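DUF2790 domain-containing protein (Pseudomonas aeruginosa, PDB 4F98) is of unknown function, a small beta protein of the DUF2790 family that carries a signal sequence in its natural form and probably forms a dimer. Local coordinates at residues Lys26-Arg31 against Val43-Glu48. Sequence-based numbering, arbitrary orientation.
Sequences KNVLHR and VTVVYE
Glu48 runs beside Asn27 on one face of an antiparallel strand pair, and its side chain links that neighbour to Lys26. Glu48 CB lies 3.8 Å from Asn27 O. CG stands anti to the backbone N (chi1 177°), and the extended chain carries Glu48 CD to 4.0 Å from Asn27 ND2. At the tip the two oxygens divide the work. Glu48 OE1 accepts a nearly straight bond from Asn27 ND2 (2.9 Å, 172° at the hydrogen); the oxygen lies in the amide plane, whereas the donor stands above the carboxylate plane. Glu48 OE2 stays 4.6 Å from Lys26 NZ, too far for a salt bridge, and a water accepts a hydrogen bond from Lys26 NZ and donates one to Glu48 OE2. Glutamate has the length and two acceptors for this, asparagine the short amide donor, and lysine an extended chain with a charged end.

The backbone that carries these side chains is irregular. Glu48 O accepts from the N-H groups of both Lys26 and Asn27, and Val46 O from those of Leu29 and His30, two classic beta bulges, one at the start of strand 27-31 and one within it. Between them, Asn27 O takes the N-H of Glu48 at 2.8 Å. The opposite face carries Val28 and Val45, whose CG1 atoms meet (4.2 Å), and the Tyr47 ring, which leads away to stack on His55. Arg31 lies there too, its guanidinium salt-bridged to Glu61 and bonded to the second subunit. The hairpin thus has a polar, water-bridged end at Lys26, Asn27 and Glu48, where water probably screens the lysine-glutamate attraction, with buried Val46 further along that face, and an opposite face whose valines and arginine meet the dimer partner.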
ATOM      1  N   LYS A  26      -9.463  12.236   7.954  1.00 13.09           N
ATOM      2  CA  LYS A  26     -10.305  11.958   9.113  1.00 13.24           C
ATOM      3  C   LYS A  26     -10.807  10.520   9.056  1.00 13.14           C
ATOM      4  O   LYS A  26     -10.682   9.777  10.019  1.00 15.92           O
ATOM      5  CB  LYS A  26     -11.488  12.901   9.169  1.00 13.64           C
ATOM      6  CG  LYS A  26     -12.317  12.764  10.437  1.00 15.76           C
ATOM      7  CD  LYS A  26     -13.453  13.754  10.440  1.00 15.69           C
ATOM      8  CE  LYS A  26     -14.310  13.620  11.688  1.00 19.18           C
ATOM      9  NZ  LYS A  26     -15.438  14.593  11.690  1.00 17.93           N
ATOM     10  N   ASN A  27     -11.417  10.151   7.929  1.00 12.24           N
ATOM     11  CA  ASN A  27     -11.962   8.819   7.721  1.00 12.74           C
ATOM     12  C   ASN A  27     -11.639   8.308   6.326  1.00 12.15           C
ATOM     13  O   ASN A  27     -11.658   9.055   5.379  1.00 13.36           O
ATOM     14  CB  ASN A  27     -13.489   8.815   7.906  1.00 13.09           C
ATOM     15  CG  ASN A  27     -13.907   8.996   9.352  1.00 15.74           C
ATOM     16  OD1 ASN A  27     -13.491   8.235  10.227  1.00 20.70           O
ATOM     17  ND2 ASN A  27     -14.741   9.993   9.607  1.00 19.05           N
ATOM     18  N   VAL A  28     -11.381   7.020   6.231  1.00 11.63           N
ATOM     19  CA  VAL A  28     -11.225   6.321   4.962  1.00 10.71           C
ATOM     20  C   VAL A  28     -12.579   5.670   4.679  1.00 10.84           C
ATOM     21  O   VAL A  28     -13.048   4.813   5.434  1.00 14.56           O
ATOM     22  CB  VAL A  28     -10.084   5.276   5.020  1.00 12.19           C
ATOM     23  CG1 VAL A  28      -9.984   4.507   3.695  1.00 12.65           C
ATOM     24  CG2 VAL A  28      -8.749   5.944   5.381  1.00 13.66           C
ATOM     25  N   LEU A  29     -13.219   6.094   3.596  1.00 10.12           N
ATOM     26  CA  LEU A  29     -14.556   5.582   3.252  1.00 11.09           C
ATOM     27  C   LEU A  29     -14.550   4.422   2.282  1.00 10.64           C
ATOM     28  O   LEU A  29     -15.467   3.604   2.297  1.00 13.07           O
ATOM     29  CB  LEU A  29     -15.417   6.712   2.697  1.00 11.61           C
ATOM     30  CG  LEU A  29     -15.617   7.955   3.597  1.00 15.38           C
ATOM     31  CD1 LEU A  29     -16.678   8.834   2.979  1.00 19.42           C
ATOM     32  CD2 LEU A  29     -15.941   7.606   5.028  1.00 19.75           C
ATOM     33  N   HIS A  30     -13.532   4.341   1.433  1.00 10.70           N
ATOM     34  CA  HIS A  30     -13.405   3.263   0.469  1.00 10.46           C
ATOM     35  C   HIS A  30     -11.941   3.000   0.222  1.00  9.04           C
ATOM     36  O   HIS A  30     -11.146   3.928   0.130  1.00  9.53           O
ATOM     37  CB  HIS A  30     -14.047   3.639  -0.880  1.00 11.52           C
ATOM     38  CG  HIS A  30     -13.763   2.643  -1.961  1.00 11.91           C
ATOM     39  ND1 HIS A  30     -12.825   2.857  -2.938  1.00 15.66           N
ATOM     40  CD2 HIS A  30     -14.233   1.393  -2.162  1.00 11.31           C
ATOM     41  CE1 HIS A  30     -12.744   1.788  -3.706  1.00 12.59           C
ATOM     42  NE2 HIS A  30     -13.595   0.883  -3.262  1.00 17.37           N
ATOM     43  N   ARG A  31     -11.591   1.729   0.099  1.00  9.48           N
ATOM     44  CA  ARG A  31     -10.296   1.340  -0.450  1.00  9.21           C
ATOM     45  C   ARG A  31     -10.458   0.022  -1.179  1.00  7.95           C
ATOM     46  O   ARG A  31     -11.189  -0.861  -0.736  1.00  9.69           O
ATOM     47  CB  ARG A  31      -9.223   1.298   0.652  1.00  8.97           C
ATOM     48  CG  ARG A  31      -9.412   0.262   1.768  1.00  8.59           C
ATOM     49  CD  ARG A  31      -8.550  -0.933   1.560  1.00  9.10           C
ATOM     50  NE  ARG A  31      -7.123  -0.653   1.761  1.00  9.64           N
ATOM     51  CZ  ARG A  31      -6.132  -0.793   0.872  1.00  9.68           C
ATOM     52  NH1 ARG A  31      -6.337  -1.269  -0.355  1.00  9.96           N
ATOM     53  NH2 ARG A  31      -4.893  -0.485   1.239  1.00 11.06           N
ATOM     54  N   VAL A  43      -4.669   0.759  -6.584  1.00  8.62           N
ATOM     55  CA  VAL A  43      -5.570   0.983  -5.463  1.00  8.80           C
ATOM     56  C   VAL A  43      -6.216   2.350  -5.603  1.00  8.76           C
ATOM     57  O   VAL A  43      -5.565   3.331  -5.986  1.00  9.74           O
ATOM     58  CB  VAL A  43      -4.817   0.856  -4.100  1.00  8.91           C
ATOM     59  CG1 VAL A  43      -3.569   1.722  -4.045  1.00  9.18           C
ATOM     60  CG2 VAL A  43      -5.748   1.144  -2.920  1.00 10.33           C
ATOM     61  N   THR A  44      -7.512   2.383  -5.309  1.00  8.87           N
ATOM     62  CA  THR A  44      -8.273   3.609  -5.220  1.00  8.32           C
ATOM     63  C   THR A  44      -8.740   3.786  -3.790  1.00  8.31           C
ATOM     64  O   THR A  44      -9.239   2.838  -3.184  1.00  9.44           O
ATOM     65  CB  THR A  44      -9.466   3.574  -6.158  1.00  9.96           C
ATOM     66  OG1 THR A  44      -8.975   3.358  -7.484  1.00 11.12           O
ATOM     67  CG2 THR A  44     -10.260   4.878  -6.098  1.00 11.24           C
ATOM     68  N   VAL A  45      -8.567   4.984  -3.265  1.00  8.58           N
ATOM     69  CA  VAL A  45      -9.025   5.381  -1.948  1.00  8.90           C
ATOM     70  C   VAL A  45      -9.976   6.569  -2.062  1.00  8.74           C
ATOM     71  O   VAL A  45      -9.721   7.491  -2.827  1.00  9.74           O
ATOM     72  CB  VAL A  45      -7.843   5.725  -1.010  1.00  8.40           C
ATOM     73  CG1 VAL A  45      -8.332   6.392   0.294  1.00 10.62           C
ATOM     74  CG2 VAL A  45      -7.016   4.471  -0.722  1.00  9.70           C
ATOM     75  N   VAL A  46     -11.097   6.516  -1.334  1.00  8.75           N
ATOM     76  CA  VAL A  46     -11.902   7.698  -1.061  1.00  8.88           C
ATOM     77  C   VAL A  46     -11.794   7.978   0.428  1.00  8.84           C
ATOM     78  O   VAL A  46     -12.074   7.104   1.244  1.00  9.80           O
ATOM     79  CB  VAL A  46     -13.357   7.560  -1.497  1.00  9.52           C
ATOM     80  CG1 VAL A  46     -14.169   8.841  -1.149  1.00 10.76           C
ATOM     81  CG2 VAL A  46     -13.413   7.205  -2.990  1.00 11.11           C
ATOM     82  N   TYR A  47     -11.378   9.186   0.776  1.00  9.21           N
ATOM     83  CA  TYR A  47     -11.259   9.602   2.173  1.00  9.94           C
ATOM     84  C   TYR A  47     -11.983  10.930   2.405  1.00 10.51           C
ATOM     85  O   TYR A  47     -12.197  11.713   1.485  1.00 10.09           O
ATOM     86  CB  TYR A  47      -9.774   9.626   2.633  1.00 10.64           C
ATOM     87  CG  TYR A  47      -8.958  10.778   2.138  1.00 10.36           C
ATOM     88  CD1 TYR A  47      -8.926  11.984   2.837  1.00 10.82           C
ATOM     89  CD2 TYR A  47      -8.231  10.675   0.955  1.00 11.70           C
ATOM     90  CE1 TYR A  47      -8.194  13.061   2.365  1.00 10.41           C
ATOM     91  CE2 TYR A  47      -7.478  11.766   0.478  1.00 12.21           C
ATOM     92  CZ  TYR A  47      -7.480  12.951   1.176  1.00 11.27           C
ATOM     93  OH  TYR A  47      -6.768  14.028   0.722  1.00 14.48           O
ATOM     94  N   GLU A  48     -12.308  11.162   3.671  1.00 11.41           N
ATOM     95  CA  GLU A  48     -12.967  12.370   4.169  1.00 11.35           C
ATOM     96  C   GLU A  48     -11.944  13.149   4.967  1.00 11.43           C
ATOM     97  O   GLU A  48     -11.268  12.562   5.828  1.00 12.90           O
ATOM     98  CB  GLU A  48     -14.137  11.969   5.068  1.00 13.03           C
ATOM     99  CG  GLU A  48     -14.880  13.118   5.732  1.00 14.25           C
ATOM    100  CD  GLU A  48     -15.770  12.691   6.868  1.00 15.49           C
ATOM    101  OE1 GLU A  48     -15.732  11.514   7.285  1.00 18.79           O
ATOM    102  OE2 GLU A  48     -16.527  13.565   7.356  1.00 14.89           O
TER
HETATM  103  O   HOH W   1     -15.337  15.735   8.446  1.00 17.05           O
HETATM  104  O   HOH W   2     -17.226  13.338   9.965  1.00 21.65           O